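Local coordinates for transcription initiation factor IIB (Methanocaldococcus vulcanius, PDB 5O9I), which carries a mini-intein of the HINT fold that probably cuts itself out of its host transcription factor by protein splicing, at residues K15-I20 with C50-V55; I44-R49 with V72-V77; I83-N88 with L157-I162. All coordinates share one frame; numbering follows the deposited sequence.

Contact 1 of 3, residues K15-I20 with C50-V55; sequences KEKGEI and CKDVEV
Lys15 and Glu54 form an antiparallel hydrogen-bonded pair, with Lys15 N 2.9 Å from Glu54 O and Glu54 N 3.0 Å from Lys15 O, at the end of strand 11-16, where a beta hairpin of the HINT fold turns back through the type I' turn Glu16 to Glu19. The non-hydrogen-bonded pair Glu16 and Val53 comes next, supported by CA-H...O contacts from Val53 CA to Lys15 O and from Glu16 CA to Asp52 O. The same Asp52 carbonyl also takes a nearly straight bond from Lys17 N (2.8 Å, 162°), so the turn is also bonded to the residue just before Val53.

On the face of Lys15 and Glu54 the two side chains run alongside each other. The lysine leaves with CG anti to its backbone N (chi1 -161°), then bends at each later torsion, which brings NZ to Glu54 OE1 in a weak salt bridge of 3.4 Å. Glu16 and Val53 occupy the other face, where Glu16 CG rests 3.8 Å from Val53 CG2. At the exposed edge Lys17 stretches over Asp52: its CE lies 3.6 Å from OD2 of Asp52, and its NZ reaches that same oxygen only as a long ion pair of 3.8 Å.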
# COMPACT_ATOMS: atom_id res chain seq x y z
N LYS A 15 10.38 7.17 6.35
CA LYS A 15 11.37 7.83 7.18
C LYS A 15 11.93 6.89 8.30
O LYS A 15 11.19 6.43 9.17
CB LYS A 15 10.71 9.01 7.79
CG LYS A 15 11.66 10.05 8.31
CD LYS A 15 11.14 11.45 7.95
CE LYS A 15 9.86 11.81 8.68
NZ LYS A 15 10.17 12.11 10.11
N GLU A 16 13.23 6.60 8.23
CA GLU A 16 13.91 5.70 9.17
C GLU A 16 14.90 6.45 10.05
O GLU A 16 15.87 6.98 9.56
CB GLU A 16 14.63 4.60 8.42
CG GLU A 16 15.00 3.44 9.31
CD GLU A 16 15.88 2.41 8.65
OE1 GLU A 16 15.75 2.29 7.41
OE2 GLU A 16 16.67 1.74 9.37
N LYS A 17 14.64 6.46 11.36
CA LYS A 17 15.41 7.27 12.34
C LYS A 17 15.57 8.72 11.90
O LYS A 17 16.56 9.38 12.23
CB LYS A 17 16.78 6.64 12.71
CG LYS A 17 16.85 5.12 12.57
CD LYS A 17 18.07 4.48 13.25
CE LYS A 17 17.88 2.98 13.45
NZ LYS A 17 18.72 2.42 14.56
N GLY A 18 14.57 9.21 11.17
CA GLY A 18 14.52 10.61 10.74
C GLY A 18 14.96 10.91 9.32
O GLY A 18 14.91 12.05 8.93
N GLU A 19 15.39 9.92 8.55
CA GLU A 19 15.86 10.19 7.18
C GLU A 19 14.93 9.54 6.16
O GLU A 19 14.49 8.39 6.29
CB GLU A 19 17.32 9.74 6.95
CG GLU A 19 17.66 8.37 7.47
CD GLU A 19 19.03 7.86 7.02
OE1 GLU A 19 19.66 8.49 6.11
OE2 GLU A 19 19.49 6.83 7.63
N ILE A 20 14.72 10.26 5.09
CA ILE A 20 13.80 9.80 4.11
C ILE A 20 14.51 8.97 3.09
O ILE A 20 15.64 9.28 2.68
CB ILE A 20 13.07 11.00 3.49
CG1 ILE A 20 12.13 11.52 4.56
CG2 ILE A 20 12.18 10.57 2.33
CD1 ILE A 20 11.72 12.94 4.40
N CYS A 50 8.40 -3.50 14.29
CA CYS A 50 9.45 -2.57 13.85
C CYS A 50 9.30 -1.22 14.51
O CYS A 50 8.28 -0.89 15.08
CB CYS A 50 9.51 -2.44 12.32
SG CYS A 50 7.97 -2.00 11.49
N LYS A 51 10.39 -0.48 14.47
CA LYS A 51 10.58 0.74 15.25
C LYS A 51 11.32 1.74 14.37
O LYS A 51 11.98 1.34 13.43
CB LYS A 51 11.45 0.37 16.45
CG LYS A 51 11.65 1.40 17.57
CD LYS A 51 12.94 1.15 18.34
CE LYS A 51 12.72 0.64 19.77
NZ LYS A 51 13.96 0.04 20.33
N ASP A 52 11.28 3.01 14.76
CA ASP A 52 12.05 4.04 14.06
C ASP A 52 11.63 4.24 12.56
O ASP A 52 12.43 4.71 11.76
CB ASP A 52 13.59 3.77 14.17
CG ASP A 52 14.10 3.61 15.61
OD1 ASP A 52 13.42 4.07 16.55
OD2 ASP A 52 15.21 3.02 15.80
N VAL A 53 10.44 3.82 12.17
CA VAL A 53 10.07 3.77 10.77
C VAL A 53 8.67 4.33 10.56
O VAL A 53 7.74 3.96 11.25
CB VAL A 53 10.14 2.32 10.24
CG1 VAL A 53 9.44 2.19 8.87
CG2 VAL A 53 11.59 1.87 10.15
N GLU A 54 8.52 5.20 9.58
CA GLU A 54 7.23 5.80 9.31
C GLU A 54 6.94 5.83 7.86
O GLU A 54 7.84 5.85 7.05
CB GLU A 54 7.21 7.23 9.78
CG GLU A 54 7.41 7.37 11.27
CD GLU A 54 7.45 8.81 11.66
OE1 GLU A 54 8.52 9.42 11.48
OE2 GLU A 54 6.41 9.32 12.13
N VAL A 55 5.66 5.93 7.56
CA VAL A 55 5.16 5.85 6.23
C VAL A 55 4.15 6.96 6.02
O VAL A 55 3.60 7.48 6.96
CB VAL A 55 4.62 4.42 6.08
CG1 VAL A 55 3.13 4.30 6.00
CG2 VAL A 55 5.35 3.70 4.96

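Contact 2 of 3, residues I44-R49 with V72-V77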
# COMPACT_ATOMS: atom_id res chain seq x y z
N ILE A 44 0.94 -19.04 7.45
CA ILE A 44 1.63 -18.68 6.19
C ILE A 44 1.93 -17.15 6.15
O ILE A 44 2.26 -16.62 5.10
CB ILE A 44 0.89 -19.23 4.94
CG1 ILE A 44 -0.61 -18.80 4.93
CG2 ILE A 44 1.14 -20.74 4.84
CD1 ILE A 44 -1.66 -19.84 5.31
N LEU A 45 1.82 -16.48 7.31
CA LEU A 45 2.31 -15.13 7.49
C LEU A 45 3.35 -15.10 8.60
O LEU A 45 3.09 -15.54 9.71
CB LEU A 45 1.20 -14.15 7.84
CG LEU A 45 0.63 -13.35 6.65
CD1 LEU A 45 -0.42 -14.20 5.93
CD2 LEU A 45 0.07 -11.98 7.01
N GLU A 46 4.50 -14.51 8.29
CA GLU A 46 5.48 -14.09 9.26
C GLU A 46 5.32 -12.62 9.62
O GLU A 46 5.12 -11.80 8.75
CB GLU A 46 6.84 -14.24 8.67
CG GLU A 46 7.26 -15.64 8.39
CD GLU A 46 8.63 -15.61 7.77
OE1 GLU A 46 9.63 -15.64 8.52
OE2 GLU A 46 8.67 -15.43 6.54
N ILE A 47 5.35 -12.31 10.91
CA ILE A 47 5.13 -10.97 11.44
C ILE A 47 6.25 -10.53 12.36
O ILE A 47 6.76 -11.33 13.16
CB ILE A 47 3.83 -10.91 12.23
CG1 ILE A 47 2.65 -11.18 11.30
CG2 ILE A 47 3.63 -9.58 12.94
CD1 ILE A 47 2.17 -12.59 11.40
N ALA A 48 6.63 -9.26 12.27
CA ALA A 48 7.67 -8.71 13.13
C ALA A 48 7.40 -7.28 13.49
O ALA A 48 6.89 -6.50 12.69
CB ALA A 48 9.05 -8.84 12.48
N ARG A 49 7.75 -6.92 14.71
CA ARG A 49 7.56 -5.58 15.20
C ARG A 49 8.68 -4.75 14.64
O ARG A 49 9.76 -5.26 14.48
CB ARG A 49 7.56 -5.55 16.73
CG ARG A 49 6.79 -4.38 17.27
CD ARG A 49 7.08 -4.12 18.73
NE ARG A 49 8.47 -3.77 19.00
CZ ARG A 49 9.05 -2.59 18.77
NH1 ARG A 49 8.38 -1.57 18.23
NH2 ARG A 49 10.33 -2.42 19.09
N VAL A 72 5.33 -5.24 10.58
CA VAL A 72 5.39 -5.62 9.18
C VAL A 72 5.14 -7.11 9.06
O VAL A 72 5.31 -7.81 10.02
CB VAL A 72 6.75 -5.26 8.54
CG1 VAL A 72 6.93 -3.76 8.53
CG2 VAL A 72 7.94 -5.95 9.24
N SER A 73 4.77 -7.57 7.87
CA SER A 73 4.38 -8.94 7.62
C SER A 73 4.69 -9.32 6.20
O SER A 73 4.81 -8.46 5.35
CB SER A 73 2.87 -9.15 7.88
OG SER A 73 2.00 -8.44 6.99
N ARG A 74 4.85 -10.63 5.96
CA ARG A 74 4.90 -11.19 4.62
C ARG A 74 4.32 -12.60 4.56
O ARG A 74 4.23 -13.28 5.55
CB ARG A 74 6.34 -11.23 4.15
CG ARG A 74 7.19 -12.30 4.83
CD ARG A 74 8.65 -12.13 4.49
NE ARG A 74 9.48 -13.06 5.24
CZ ARG A 74 10.80 -13.19 5.13
NH1 ARG A 74 11.50 -12.46 4.29
NH2 ARG A 74 11.45 -14.04 5.90
N HIS A 75 3.96 -13.02 3.36
CA HIS A 75 3.43 -14.33 3.14
C HIS A 75 3.64 -14.78 1.74
O HIS A 75 3.47 -13.97 0.82
CB HIS A 75 1.96 -14.51 3.58
CG HIS A 75 0.91 -13.68 2.88
ND1 HIS A 75 0.61 -12.39 3.27
CD2 HIS A 75 -0.03 -14.02 1.97
CE1 HIS A 75 -0.41 -11.94 2.56
NE2 HIS A 75 -0.81 -12.92 1.77
N PRO A 76 4.04 -16.06 1.56
CA PRO A 76 4.11 -16.65 0.21
C PRO A 76 2.77 -16.57 -0.53
O PRO A 76 1.69 -16.57 0.08
CB PRO A 76 4.51 -18.12 0.46
CG PRO A 76 4.98 -18.20 1.89
CD PRO A 76 4.48 -17.00 2.62
N VAL A 77 2.87 -16.48 -1.85
CA VAL A 77 1.73 -16.14 -2.66
C VAL A 77 2.04 -16.58 -4.07
O VAL A 77 3.20 -16.52 -4.49
CB VAL A 77 1.50 -14.61 -2.59
CG1 VAL A 77 2.55 -13.85 -3.43
CG2 VAL A 77 0.08 -14.23 -2.94
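Glu46 and Arg74 bury the most surface here, as a hydrogen-bonded pair of an antiparallel beta sheet whose side chains run the same way. A single carboxylate oxygen does the gripping: Glu46 OE2 accepts from Arg74 NE at 2.8 Å and, more weakly, from Arg74 NH2 at 3.2 Å. The fork is not flat, since NE meets OE2 from 48° above the carboxylate plane and the two charged planes are 39° apart. Arg74 starts with CG between the backbone N and the carbonyl carbon (chi1 74°) and then runs extended to NE, which sets the guanidinium beside the tip of Glu46. An alanine in place of this arginine would probably leave the Glu46 carboxylate, and Asp30, which holds NH1 in a second salt bridge, without their positive mate.

Val72, the next in buried area, pairs with Ala48 through bonds of 3.0 Å (Ala48 N to Val72 O) and 2.9 Å (Val72 N to Ala48 O), and its CG2 packs 3.6 Å from Ala48 O. Toward the start of strand 46-49, Leu45 CD1 lies over one face of the His75 ring, 3.4 Å from His75 CG.

Strand 46-49 is one of the two outer strands of this sheet within the chain, while 71-76 is bordered on its far side by 171-176. Helix 25-34 covers the face bearing Val72 and Arg74, with Ile29, Ile32 and Ile33 packed against it.

Contact 3 of 3, residues I83-N88 with L157-I162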
# COMPACT_ATOMS: atom_id res chain seq x y z
N ILE A 83 -2.62 -3.40 -11.54
CA ILE A 83 -3.65 -2.43 -11.88
C ILE A 83 -2.97 -1.29 -12.61
O ILE A 83 -1.97 -0.77 -12.11
CB ILE A 83 -4.35 -1.88 -10.66
CG1 ILE A 83 -4.77 -3.03 -9.78
CG2 ILE A 83 -5.54 -1.02 -11.11
CD1 ILE A 83 -5.62 -2.65 -8.57
N VAL A 84 -3.54 -0.94 -13.77
CA VAL A 84 -3.13 0.21 -14.53
C VAL A 84 -4.25 1.25 -14.56
O VAL A 84 -5.44 0.88 -14.76
CB VAL A 84 -2.83 -0.17 -15.99
CG1 VAL A 84 -2.07 0.97 -16.67
CG2 VAL A 84 -2.04 -1.47 -16.04
N VAL A 85 -3.87 2.52 -14.35
CA VAL A 85 -4.82 3.64 -14.46
C VAL A 85 -4.39 4.67 -15.49
O VAL A 85 -3.21 4.72 -15.93
CB VAL A 85 -5.08 4.37 -13.11
CG1 VAL A 85 -5.85 3.46 -12.14
CG2 VAL A 85 -3.80 4.91 -12.47
N GLU A 86 -5.38 5.49 -15.89
CA GLU A 86 -5.16 6.76 -16.63
C GLU A 86 -3.79 7.36 -16.33
O GLU A 86 -3.53 7.73 -15.22
CB GLU A 86 -6.27 7.76 -16.25
CG GLU A 86 -6.67 8.79 -17.31
CD GLU A 86 -8.16 9.14 -17.23
OE1 GLU A 86 -8.61 9.43 -16.10
OE2 GLU A 86 -8.86 9.12 -18.28
N GLY A 87 -2.90 7.42 -17.32
CA GLY A 87 -1.50 7.86 -17.11
C GLY A 87 -0.50 6.71 -17.09
O GLY A 87 0.72 6.92 -16.96
N ASN A 88 -1.02 5.48 -17.20
CA ASN A 88 -0.20 4.29 -17.26
C ASN A 88 0.58 4.10 -15.95
O ASN A 88 1.72 3.61 -15.96
CB ASN A 88 0.72 4.37 -18.50
CG ASN A 88 0.95 3.02 -19.17
OD1 ASN A 88 0.35 2.01 -18.84
ND2 ASN A 88 1.83 3.01 -20.13
N LEU A 157 -8.44 8.57 -10.50
CA LEU A 157 -8.11 8.15 -11.84
C LEU A 157 -8.86 6.88 -12.15
O LEU A 157 -9.18 6.12 -11.21
CB LEU A 157 -6.60 7.93 -11.97
CG LEU A 157 -5.71 9.20 -11.93
CD1 LEU A 157 -4.26 8.85 -12.19
CD2 LEU A 157 -6.15 10.31 -12.90
N LYS A 158 -9.09 6.63 -13.44
CA LYS A 158 -9.95 5.49 -13.82
C LYS A 158 -9.03 4.35 -14.18
O LYS A 158 -7.93 4.58 -14.69
CB LYS A 158 -10.89 5.79 -15.00
CG LYS A 158 -11.17 7.26 -15.34
CD LYS A 158 -11.79 7.42 -16.76
CE LYS A 158 -13.29 7.78 -16.74
NZ LYS A 158 -14.09 6.97 -15.76
N ILE A 159 -9.54 3.14 -14.02
CA ILE A 159 -8.74 1.96 -14.27
C ILE A 159 -8.71 1.65 -15.76
O ILE A 159 -9.76 1.53 -16.38
CB ILE A 159 -9.32 0.75 -13.50
CG1 ILE A 159 -9.36 1.05 -12.01
CG2 ILE A 159 -8.50 -0.51 -13.81
CD1 ILE A 159 -10.52 0.44 -11.27
N LYS A 160 -7.51 1.50 -16.31
CA LYS A 160 -7.30 1.28 -17.73
C LYS A 160 -7.48 -0.21 -17.99
O LYS A 160 -8.38 -0.61 -18.73
CB LYS A 160 -5.90 1.76 -18.13
CG LYS A 160 -5.69 1.90 -19.64
CD LYS A 160 -5.48 3.33 -20.10
CE LYS A 160 -4.05 3.80 -19.83
NZ LYS A 160 -3.79 5.23 -20.17
N LYS A 161 -6.66 -1.03 -17.34
CA LYS A 161 -6.90 -2.48 -17.30
C LYS A 161 -6.22 -3.12 -16.10
O LYS A 161 -5.37 -2.50 -15.46
CB LYS A 161 -6.49 -3.17 -18.61
CG LYS A 161 -5.05 -2.93 -19.04
CD LYS A 161 -4.39 -4.16 -19.64
CE LYS A 161 -3.05 -3.82 -20.26
NZ LYS A 161 -2.19 -2.89 -19.46
N ILE A 162 -6.61 -4.36 -15.83
CA ILE A 162 -6.17 -5.10 -14.64
C ILE A 162 -5.71 -6.50 -15.01
O ILE A 162 -6.52 -7.38 -15.09
CB ILE A 162 -7.25 -5.11 -13.52
CG1 ILE A 162 -8.62 -5.63 -13.95
CG2 ILE A 162 -7.39 -3.66 -13.04
CD1 ILE A 162 -9.68 -5.51 -12.88
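Ile83 and Ile159 begin the apolar centre, their CG2 methyls 4.0 Å apart, and Ile162 extends it with its own CG2 3.8 Å from Ile83 CG2. Ile83 thus presents one branch, anti to its backbone N, to two isoleucines of the facing strand. Val85, by contrast, splits its methyls: CG1 looks to Ile159, while CG2 sits 4.0 Å from Leu157 CD1, the side chains of Val85 and Leu157 meeting at about a right angle.

Around this core the antiparallel strands 83-85 and 157-162 are strongly twisted, their axes 134° apart, and their pairing is interrupted by a classic beta bulge in which Lys160 and Lys161 both face Val84. Val84 O receives Lys160 N at 2.7 Å and a weak second bond from Lys161 N, while Val84 N gives its hydrogen to Lys161 O at 2.9 Å. The extra residue is accommodated by the helix-like backbone of Lys160 (phi -84°, psi -60°), and beyond it Glu86 N bonds to Lys158 O at 3.0 Å.

The polar edge is lined by Glu86 and three lysines, of which Lys158 makes its contact through its carbon chain. Glu86 lies alongside Lys158, with its OE1 3.4 Å from Lys158 CG. The late bends of that lysine carry NZ away, leaving it 6.0 Å from Glu86 OE1, too far for an ion pair. Lys160 instead folds over the turn, its NZ close to the backbone of Gly87 and Asn88, and Lys161 brings its amine to Val84 CG2.

Within its sheet, strand 81-85 is flanked by 89-93, to which Ile83 bonds at Val91, and strand 154-162 by 120-124, to which Leu157 bonds at Leu121. Leu115 and Leu121 pack against both Ile83 and Ile159.

How the contacts relate
From the N terminus, 15-20 opens contact 1 and 50-55 closes it, looping out 29 residues that include helix 25-34. Contact 2 opens inside that loop, at 44-49, and closes beyond it at 72-77, so the two cross instead of nesting. They pair strands of separate sheets, yet strands 46-49 and 53-58 are consecutive in the chain, and Cys50 SG touches Val72 CG1 where the contacts meet. Contact 3 follows in series: strand 81-85 comes next after 71-76, and its partner returns only after 68 residues. It ties together a third sheet across the chain's centre from the others, about 14 Å from contact 2 at the nearest atoms.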